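Long-range contacts in aldehyde dehydrogenase family protein (Pseudomonas syringae pv. tomato, PDB 6X9L), which oxidises long-chain aliphatic aldehydes such as octanal, probably to the corresponding carboxylic acids, with NAD+ as the hydride acceptor: residues L129-F135 with F473-L477; N264-P268 with Y402-A408; P375-V381 with P395-I400. The protein carries 1 engineered substitution. All blocks are in the same frame, centred on the assembly; numbering follows the deposited sequence.

Contact 1 of 3, residues L129-F135 with F473-L477; sequences LLATYRF and FEEYL
Leu129 and Phe473 face each other with their CA atoms 8.7 Å apart, and Phe135 and Leu477 with theirs 9.5 Å apart, so the backbones stay well separated and side chains bridge the gap. The chain leaves helix 117-129 on one side; on the other, helix 469-474 runs into a type I beta turn from Glu474 to Leu477. The Phe473 ring fills the middle. With CG anti to the backbone N (chi1 175°), it reaches across to receive Leu129 CD2 over one face, 3.4 Å from the ring centroid, a CH-pi contact. Its edge is presented to the face of Tyr133 in a T-shaped pair, centroids 5.0 Å apart and planes at 71°. Phe135 CE1 closes on another part of the Phe473 rim, 3.9 Å from CZ. A tyrosine suits the half-exposed flank: beyond its apolar ring, Tyr133 OH donates to Glu474 OE2 at 3.1 Å, on the anti side of the carboxylate, while Leu477 CD1 lies 3.5 Å from the same OH. This aromatic cluster joins two helix ends beside strands 143-155 and 477-483, which with 136-138 probably form the arm that mediates oligomerisation in other aldehyde dehydrogenases.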
loop_
_atom_site.group_PDB
_atom_site.type_symbol
_atom_site.label_atom_id
_atom_site.label_comp_id
_atom_site.label_asym_id
_atom_site.label_seq_id
_atom_site.Cartn_x
_atom_site.Cartn_y
_atom_site.Cartn_z
ATOM N N LEU A 129 17.666 -11.674 9.928
ATOM C CA LEU A 129 16.455 -11.028 10.411
ATOM C C LEU A 129 15.512 -12.036 11.062
ATOM O O LEU A 129 14.870 -11.740 12.081
ATOM C CB LEU A 129 15.814 -10.324 9.218
ATOM C CG LEU A 129 14.599 -9.439 9.302
ATOM C CD1 LEU A 129 14.739 -8.432 8.194
ATOM C CD2 LEU A 129 13.388 -10.299 9.105
ATOM N N LEU A 130 15.429 -13.237 10.493
ATOM C CA LEU A 130 14.540 -14.253 11.031
ATOM C C LEU A 130 14.929 -14.666 12.447
ATOM O O LEU A 130 14.094 -15.225 13.163
ATOM C CB LEU A 130 14.515 -15.462 10.082
ATOM C CG LEU A 130 13.678 -15.220 8.810
ATOM C CD1 LEU A 130 14.051 -16.174 7.700
ATOM C CD2 LEU A 130 12.175 -15.309 9.107
ATOM N N ALA A 131 16.162 -14.370 12.875
ATOM C CA ALA A 131 16.636 -14.804 14.186
ATOM C C ALA A 131 15.940 -14.071 15.322
ATOM O O ALA A 131 15.849 -14.594 16.435
ATOM C CB ALA A 131 18.144 -14.580 14.301
ATOM N N THR A 132 15.458 -12.862 15.064
ATOM C CA THR A 132 14.903 -12.008 16.093
ATOM C C THR A 132 13.449 -11.640 15.856
ATOM O O THR A 132 12.768 -11.256 16.813
ATOM C CB THR A 132 15.721 -10.711 16.196
ATOM O OG1 THR A 132 15.779 -10.100 14.902
ATOM C CG2 THR A 132 17.141 -10.995 16.676
ATOM N N TYR A 133 12.958 -11.742 14.625
ATOM C CA TYR A 133 11.643 -11.218 14.302
ATOM C C TYR A 133 10.551 -11.934 15.090
ATOM O O TYR A 133 10.494 -13.168 15.122
ATOM C CB TYR A 133 11.381 -11.345 12.801
ATOM C CG TYR A 133 10.168 -10.552 12.402
ATOM C CD1 TYR A 133 8.901 -11.100 12.515
ATOM C CD2 TYR A 133 10.282 -9.224 11.971
ATOM C CE1 TYR A 133 7.788 -10.369 12.191
ATOM C CE2 TYR A 133 9.176 -8.488 11.646
ATOM C CZ TYR A 133 7.929 -9.068 11.763
ATOM O OH TYR A 133 6.797 -8.372 11.441
ATOM N N ARG A 134 9.665 -11.157 15.704
ATOM C CA ARG A 134 8.561 -11.698 16.488
ATOM C C ARG A 134 7.331 -11.756 15.589
ATOM O O ARG A 134 6.742 -10.717 15.268
ATOM C CB ARG A 134 8.297 -10.846 17.731
ATOM C CG ARG A 134 9.485 -10.692 18.680
ATOM C CD ARG A 134 9.541 -11.788 19.739
ATOM N NE ARG A 134 8.711 -11.492 20.911
ATOM C CZ ARG A 134 7.622 -12.177 21.257
ATOM N NH1 ARG A 134 7.220 -13.213 20.528
ATOM N NH2 ARG A 134 6.934 -11.830 22.339
ATOM N N PHE A 135 6.940 -12.964 15.182
ATOM C CA PHE A 135 5.769 -13.083 14.327
ATOM C C PHE A 135 4.470 -12.941 15.108
ATOM O O PHE A 135 3.459 -12.520 14.538
ATOM C CB PHE A 135 5.791 -14.410 13.562
ATOM C CG PHE A 135 6.878 -14.495 12.523
ATOM C CD1 PHE A 135 6.673 -14.012 11.251
ATOM C CD2 PHE A 135 8.107 -15.068 12.815
ATOM C CE1 PHE A 135 7.672 -14.095 10.282
ATOM C CE2 PHE A 135 9.097 -15.155 11.854
ATOM C CZ PHE A 135 8.879 -14.666 10.589
ATOM N N PHE A 473 10.975 -6.463 4.563
ATOM C CA PHE A 473 10.456 -7.761 4.978
ATOM C C PHE A 473 8.965 -7.681 5.322
ATOM O O PHE A 473 8.186 -8.592 4.994
ATOM C CB PHE A 473 11.296 -8.242 6.168
ATOM C CG PHE A 473 10.829 -9.517 6.801
ATOM C CD1 PHE A 473 11.026 -10.736 6.170
ATOM C CD2 PHE A 473 10.249 -9.497 8.057
ATOM C CE1 PHE A 473 10.622 -11.908 6.767
ATOM C CE2 PHE A 473 9.841 -10.668 8.665
ATOM C CZ PHE A 473 10.028 -11.875 8.020
ATOM N N GLU A 474 8.544 -6.582 5.954
ATOM C CA GLU A 474 7.151 -6.456 6.371
ATOM C C GLU A 474 6.198 -6.190 5.206
ATOM O O GLU A 474 4.995 -6.423 5.353
ATOM C CB GLU A 474 7.037 -5.375 7.446
ATOM C CG GLU A 474 7.763 -5.770 8.744
ATOM C CD GLU A 474 7.484 -4.840 9.917
ATOM O OE1 GLU A 474 7.330 -3.617 9.704
ATOM O OE2 GLU A 474 7.428 -5.340 11.062
ATOM N N GLU A 475 6.708 -5.754 4.046
ATOM C CA GLU A 475 5.872 -5.638 2.860
ATOM C C GLU A 475 5.300 -6.976 2.412
ATOM O O GLU A 475 4.326 -6.995 1.657
ATOM C CB GLU A 475 6.667 -5.025 1.714
ATOM C CG GLU A 475 7.199 -3.655 2.022
ATOM C CD GLU A 475 6.118 -2.585 1.993
ATOM O OE1 GLU A 475 5.098 -2.801 1.304
ATOM O OE2 GLU A 475 6.298 -1.531 2.653
ATOM N N TYR A 476 5.871 -8.094 2.854
ATOM C CA TYR A 476 5.369 -9.403 2.465
ATOM C C TYR A 476 4.578 -10.090 3.569
ATOM O O TYR A 476 4.222 -11.265 3.422
ATOM C CB TYR A 476 6.527 -10.286 2.004
ATOM C CG TYR A 476 7.181 -9.745 0.759
ATOM C CD1 TYR A 476 6.722 -10.105 -0.503
ATOM C CD2 TYR A 476 8.228 -8.839 0.843
ATOM C CE1 TYR A 476 7.304 -9.592 -1.640
ATOM C CE2 TYR A 476 8.820 -8.334 -0.286
ATOM C CZ TYR A 476 8.357 -8.707 -1.529
ATOM O OH TYR A 476 8.949 -8.201 -2.665
ATOM N N LEU A 477 4.252 -9.379 4.648
ATOM C CA LEU A 477 3.430 -9.929 5.719
ATOM C C LEU A 477 2.073 -9.247 5.770
ATOM O O LEU A 477 1.982 -8.024 5.656
ATOM C CB LEU A 477 4.125 -9.776 7.076
ATOM C CG LEU A 477 5.513 -10.417 7.145
ATOM C CD1 LEU A 477 6.232 -9.923 8.383
ATOM C CD2 LEU A 477 5.418 -11.945 7.107
#

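Contact 2 of 3, residues N264-P268 with Y402-A408; sequences NILLP and YDTIDEA
The Tyr402 ring carries the methyl of Ala408 on one face, CB standing 3.4 Å above the plane and offset toward the rim, while Leu266 O and Thr404 N lie at its edge, near the plane. This is the start of a beta-alpha-beta crossover in the catalytic domain of the aldehyde dehydrogenase fold: strand 396-402 passes into helix 405-413, which covers strand 263-266 on its way to the parallel strand 422-424. Small Ala408 lets the helix come close to both the ring and the strand, with CB 4.2 Å from Ile265 CD1. Aliphatic side chains and a proline ring fill the rest of the seam: Leu267 CD2 meets Ile405 CG2 at 4.0 Å, the two side chains crossing at about a right angle, and Ile405 CD1 reaches Pro268 CD at the more exposed end. Thr404 is the N-cap, its OG1 accepting from Glu407 N at 3.1 Å and satisfying an amide of the helix's first turn. A tyrosine serves at 402 because its flat body is apolar but its end is polar. With Tyr402 CG between the backbone N and the carbonyl carbon (chi1 70°), the ring points at the strand. Tyr402 OH donates to Leu266 O at 2.6 Å, tilted 16° from the carbonyl plane.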
loop_
_atom_site.group_PDB
_atom_site.type_symbol
_atom_site.label_atom_id
_atom_site.label_comp_id
_atom_site.label_asym_id
_atom_site.label_seq_id
_atom_site.Cartn_x
_atom_site.Cartn_y
_atom_site.Cartn_z
ATOM N N ASN A 264 21.066 16.952 -5.043
ATOM C CA ASN A 264 22.282 17.025 -4.238
ATOM C C ASN A 264 22.490 18.506 -3.911
ATOM O O ASN A 264 22.912 19.285 -4.776
ATOM C CB ASN A 264 23.470 16.424 -4.985
ATOM C CG ASN A 264 24.704 16.282 -4.117
ATOM O OD1 ASN A 264 24.649 16.473 -2.900
ATOM N ND2 ASN A 264 25.825 15.941 -4.739
ATOM N N ILE A 265 22.156 18.891 -2.676
ATOM C CA ILE A 265 22.340 20.258 -2.198
ATOM C C ILE A 265 23.714 20.368 -1.552
ATOM O O ILE A 265 24.005 19.674 -0.574
ATOM C CB ILE A 265 21.257 20.667 -1.186
ATOM C CG1 ILE A 265 19.854 20.731 -1.806
ATOM C CG2 ILE A 265 21.614 22.020 -0.573
ATOM C CD1 ILE A 265 18.781 21.140 -0.792
ATOM N N LEU A 266 24.551 21.252 -2.086
ATOM C CA LEU A 266 25.765 21.683 -1.413
ATOM C C LEU A 266 25.432 22.963 -0.643
ATOM O O LEU A 266 25.167 24.013 -1.242
ATOM C CB LEU A 266 26.904 21.888 -2.415
ATOM C CG LEU A 266 27.527 20.572 -2.915
ATOM C CD1 LEU A 266 26.454 19.565 -3.431
ATOM C CD2 LEU A 266 28.589 20.823 -3.978
ATOM N N LEU A 267 25.406 22.850 0.684
ATOM C CA LEU A 267 25.218 23.990 1.560
ATOM C C LEU A 267 26.453 24.894 1.522
ATOM O O LEU A 267 27.559 24.439 1.212
ATOM C CB LEU A 267 24.960 23.497 2.985
ATOM C CG LEU A 267 23.667 22.689 3.155
ATOM C CD1 LEU A 267 23.633 22.019 4.487
ATOM C CD2 LEU A 267 22.434 23.571 2.991
ATOM N N PRO A 268 26.285 26.186 1.822
ATOM C CA PRO A 268 27.391 27.142 1.615
ATOM C C PRO A 268 28.663 26.822 2.389
ATOM O O PRO A 268 29.753 27.238 1.965
ATOM C CB PRO A 268 26.788 28.473 2.077
ATOM C CG PRO A 268 25.328 28.298 1.962
ATOM C CD PRO A 268 25.034 26.856 2.212
ATOM N N TYR A 402 21.235 28.587 -6.436
ATOM C CA TYR A 402 20.292 29.099 -5.452
ATOM C C TYR A 402 20.891 30.305 -4.724
ATOM O O TYR A 402 22.113 30.459 -4.634
ATOM C CB TYR A 402 19.873 27.989 -4.472
ATOM C CG TYR A 402 20.946 27.522 -3.500
ATOM C CD1 TYR A 402 21.309 28.302 -2.400
ATOM C CD2 TYR A 402 21.566 26.281 -3.651
ATOM C CE1 TYR A 402 22.277 27.877 -1.500
ATOM C CE2 TYR A 402 22.538 25.846 -2.746
ATOM C CZ TYR A 402 22.884 26.645 -1.675
ATOM O OH TYR A 402 23.830 26.228 -0.765
ATOM N N ASP A 403 20.012 31.166 -4.205
ATOM C CA ASP A 403 20.415 32.375 -3.498
ATOM C C ASP A 403 20.163 32.333 -1.999
ATOM O O ASP A 403 20.671 33.204 -1.287
ATOM C CB ASP A 403 19.679 33.596 -4.066
ATOM C CG ASP A 403 19.928 33.799 -5.550
ATOM O OD1 ASP A 403 21.108 33.959 -5.955
ATOM O OD2 ASP A 403 18.932 33.799 -6.312
ATOM N N THR A 404 19.361 31.388 -1.508
ATOM C CA THR A 404 19.220 31.149 -0.077
ATOM C C THR A 404 19.040 29.654 0.154
ATOM O O THR A 404 18.624 28.914 -0.746
ATOM C CB THR A 404 18.031 31.895 0.540
ATOM O OG1 THR A 404 16.819 31.428 -0.059
ATOM C CG2 THR A 404 18.156 33.369 0.332
ATOM N N ILE A 405 19.356 29.222 1.382
ATOM C CA ILE A 405 19.141 27.833 1.780
ATOM C C ILE A 405 17.656 27.472 1.698
ATOM O O ILE A 405 17.296 26.357 1.312
ATOM C CB ILE A 405 19.714 27.595 3.193
ATOM C CG1 ILE A 405 21.205 27.892 3.227
ATOM C CG2 ILE A 405 19.479 26.161 3.654
ATOM C CD1 ILE A 405 21.849 27.556 4.543
ATOM N N ASP A 406 16.769 28.399 2.072
ATOM C CA ASP A 406 15.343 28.141 1.904
ATOM C C ASP A 406 15.018 27.856 0.440
ATOM O O ASP A 406 14.213 26.966 0.132
ATOM C CB ASP A 406 14.518 29.328 2.413
ATOM C CG ASP A 406 14.439 29.389 3.934
ATOM O OD1 ASP A 406 14.618 28.323 4.568
ATOM O OD2 ASP A 406 14.186 30.496 4.488
ATOM N N GLU A 407 15.645 28.605 -0.471
ATOM C CA GLU A 407 15.424 28.426 -1.900
ATOM C C GLU A 407 15.949 27.081 -2.379
ATOM O O GLU A 407 15.314 26.411 -3.209
ATOM C CB GLU A 407 16.097 29.566 -2.655
ATOM C CG GLU A 407 16.155 29.377 -4.139
ATOM C CD GLU A 407 16.673 30.616 -4.825
ATOM O OE1 GLU A 407 16.656 31.690 -4.177
ATOM O OE2 GLU A 407 17.092 30.519 -6.000
ATOM N N ALA A 408 17.112 26.672 -1.866
ATOM C CA ALA A 408 17.703 25.403 -2.268
ATOM C C ALA A 408 16.781 24.240 -1.936
ATOM O O ALA A 408 16.643 23.298 -2.725
ATOM C CB ALA A 408 19.062 25.229 -1.590
#

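Contact 3 of 3, residues P375-V381 with P395-I400; sequences PTVFSEV and PVLCLI
Thr376 to Phe378 pair in parallel register with Val396 to Cys398, the strand axes 4.6 Å apart at closest approach and 18° from perfectly parallel. The two strands are the halves of a beta-alpha-beta unit, connected through the short helix 386-389, in the seven-stranded sheet of the catalytic domain. Backbone bonds alternate between the strands: Thr376 N gives to Pro395 O, Leu397 N to Thr376 O, Phe378 N to Leu397 O and Leu399 N to Phe378 O. In this pair Pro395 contributes its carbonyl and no N-H, so a proline can stand there. Valine suits extended backbone. On one face Val377 CG1, anti to the backbone N (chi1 176°), is sent to Leu399 CD2 at 3.7 Å. On the other, Val396 CG1 comes to the edge of the Phe378 ring, 3.9 Å from CD2, and Ile387 of the connecting helix covers Phe378 and Cys398. Ser379 can afford a hydroxyl in this buried place because Glu308 of helix 304-316 binds its OG. The register then slips by one residue, for Val381 rather than Glu380 lies opposite Ile400. Val381 CB points toward the partner strand, its CG1 3.8 Å from Ile400 CG1, and Val381 N closes the ladder with a bond to Leu399 O at 3.2 Å.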
loop_
_atom_site.group_PDB
_atom_site.type_symbol
_atom_site.label_atom_id
_atom_site.label_comp_id
_atom_site.label_asym_id
_atom_site.label_seq_id
_atom_site.Cartn_x
_atom_site.Cartn_y
_atom_site.Cartn_z
ATOM N N PRO A 375 29.820 11.188 -20.691
ATOM C CA PRO A 375 29.378 11.796 -19.423
ATOM C C PRO A 375 29.125 13.282 -19.601
ATOM O O PRO A 375 30.020 14.033 -19.988
ATOM C CB PRO A 375 30.560 11.535 -18.482
ATOM C CG PRO A 375 31.237 10.333 -19.059
ATOM C CD PRO A 375 31.117 10.506 -20.542
ATOM N N THR A 376 27.896 13.715 -19.304
ATOM C CA THR A 376 27.450 15.047 -19.689
ATOM C C THR A 376 27.023 15.861 -18.474
ATOM O O THR A 376 26.334 15.353 -17.576
ATOM C CB THR A 376 26.306 14.972 -20.707
ATOM O OG1 THR A 376 26.748 14.221 -21.838
ATOM C CG2 THR A 376 25.936 16.364 -21.192
ATOM N N VAL A 377 27.450 17.131 -18.464
ATOM C CA VAL A 377 27.130 18.085 -17.410
ATOM C C VAL A 377 26.535 19.343 -18.043
ATOM O O VAL A 377 27.137 19.949 -18.942
ATOM C CB VAL A 377 28.359 18.438 -16.547
ATOM C CG1 VAL A 377 28.013 19.497 -15.541
ATOM C CG2 VAL A 377 28.850 17.219 -15.819
ATOM N N PHE A 378 25.347 19.719 -17.577
ATOM C CA PHE A 378 24.691 20.971 -17.897
ATOM C C PHE A 378 24.731 21.901 -16.692
ATOM O O PHE A 378 24.617 21.461 -15.543
ATOM C CB PHE A 378 23.231 20.740 -18.308
ATOM C CG PHE A 378 23.077 20.110 -19.643
ATOM C CD1 PHE A 378 23.410 20.812 -20.789
ATOM C CD2 PHE A 378 22.599 18.813 -19.767
ATOM C CE1 PHE A 378 23.270 20.229 -22.038
ATOM C CE2 PHE A 378 22.457 18.232 -21.020
ATOM C CZ PHE A 378 22.800 18.939 -22.154
ATOM N N SER A 379 24.857 23.196 -16.960
ATOM C CA SER A 379 24.825 24.190 -15.897
ATOM C C SER A 379 23.890 25.321 -16.299
ATOM O O SER A 379 23.309 25.317 -17.388
ATOM C CB SER A 379 26.228 24.725 -15.587
ATOM O OG SER A 379 26.185 25.537 -14.437
ATOM N N GLU A 380 23.710 26.261 -15.373
ATOM C CA GLU A 380 22.778 27.404 -15.553
ATOM C C GLU A 380 21.429 26.810 -15.924
ATOM O O GLU A 380 20.775 27.322 -16.815
ATOM C CB GLU A 380 23.276 28.416 -16.581
ATOM C CG GLU A 380 24.285 29.389 -16.022
ATOM C CD GLU A 380 25.082 30.154 -17.055
ATOM O OE1 GLU A 380 24.704 30.114 -18.238
ATOM O OE2 GLU A 380 26.085 30.768 -16.673
ATOM N N VAL A 381 21.080 25.739 -15.236
ATOM C CA VAL A 381 19.851 24.958 -15.502
ATOM C C VAL A 381 18.680 25.532 -14.717
ATOM O O VAL A 381 18.793 25.773 -13.531
ATOM C CB VAL A 381 20.087 23.475 -15.175
ATOM C CG1 VAL A 381 18.795 22.711 -14.974
ATOM C CG2 VAL A 381 20.923 22.814 -16.237
ATOM N N PRO A 395 24.255 9.278 -18.056
ATOM C CA PRO A 395 25.216 10.118 -17.290
ATOM C C PRO A 395 25.104 11.607 -17.628
ATOM O O PRO A 395 25.922 12.203 -18.353
ATOM C CB PRO A 395 26.566 9.532 -17.700
ATOM C CG PRO A 395 26.325 9.086 -19.139
ATOM C CD PRO A 395 24.895 8.587 -19.194
ATOM N N VAL A 396 24.064 12.231 -17.076
ATOM C CA VAL A 396 23.703 13.604 -17.383
ATOM C C VAL A 396 23.427 14.289 -16.058
ATOM O O VAL A 396 22.456 13.950 -15.370
ATOM C CB VAL A 396 22.482 13.695 -18.308
ATOM C CG1 VAL A 396 22.105 15.153 -18.551
ATOM C CG2 VAL A 396 22.750 12.960 -19.622
ATOM N N LEU A 397 24.269 15.246 -15.695
ATOM C CA LEU A 397 24.159 15.928 -14.419
ATOM C C LEU A 397 23.765 17.377 -14.668
ATOM O O LEU A 397 24.351 18.038 -15.532
ATOM C CB LEU A 397 25.478 15.846 -13.647
ATOM C CG LEU A 397 25.633 16.744 -12.409
ATOM C CD1 LEU A 397 24.577 16.409 -11.370
ATOM C CD2 LEU A 397 27.018 16.631 -11.816
ATOM N N CYS A 398 22.765 17.855 -13.921
ATOM C CA CYS A 398 22.318 19.240 -13.977
ATOM C C CYS A 398 22.867 20.019 -12.794
ATOM O O CYS A 398 22.856 19.536 -11.660
ATOM C CB CYS A 398 20.791 19.337 -13.979
ATOM S SG CYS A 398 20.035 18.844 -15.533
ATOM N N LEU A 399 23.348 21.224 -13.075
ATOM C CA LEU A 399 23.805 22.175 -12.069
ATOM C C LEU A 399 22.765 23.281 -11.946
ATOM O O LEU A 399 22.406 23.904 -12.950
ATOM C CB LEU A 399 25.155 22.762 -12.470
ATOM C CG LEU A 399 26.446 22.130 -11.957
ATOM C CD1 LEU A 399 26.251 20.700 -11.506
ATOM C CD2 LEU A 399 27.508 22.211 -13.043
ATOM N N ILE A 400 22.284 23.520 -10.727
ATOM C CA ILE A 400 21.249 24.522 -10.458
ATOM C C ILE A 400 21.715 25.445 -9.338
ATOM O O ILE A 400 22.229 24.982 -8.311
ATOM C CB ILE A 400 19.909 23.869 -10.072
ATOM C CG1 ILE A 400 19.415 22.948 -11.187
ATOM C CG2 ILE A 400 18.873 24.936 -9.697
ATOM C CD1 ILE A 400 18.349 21.983 -10.724
#

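Overall arrangement
From the N terminus, the chain first supplies residues 129-135, whose partners at 473-477 come only near its end; contact 1 thus closes a loop of more than 300 residues that encloses the other two. Within it, 264-268 begins the loop closed by contact 2 at 402-408, and inside that lies contact 3, the shortest closure, between 375-381 and 395-400. None cross. Contacts 2 and 3 share one sheet, their centres about 17 Å apart, and strand 396-402 runs from contact 3 directly into contact 2. Contact 1, its centre about 40 Å from that of contact 2 and 42 Å from that of contact 3, ties the loop after helix 117-129 to the end of helix 469-474, by the eight-stranded sheet.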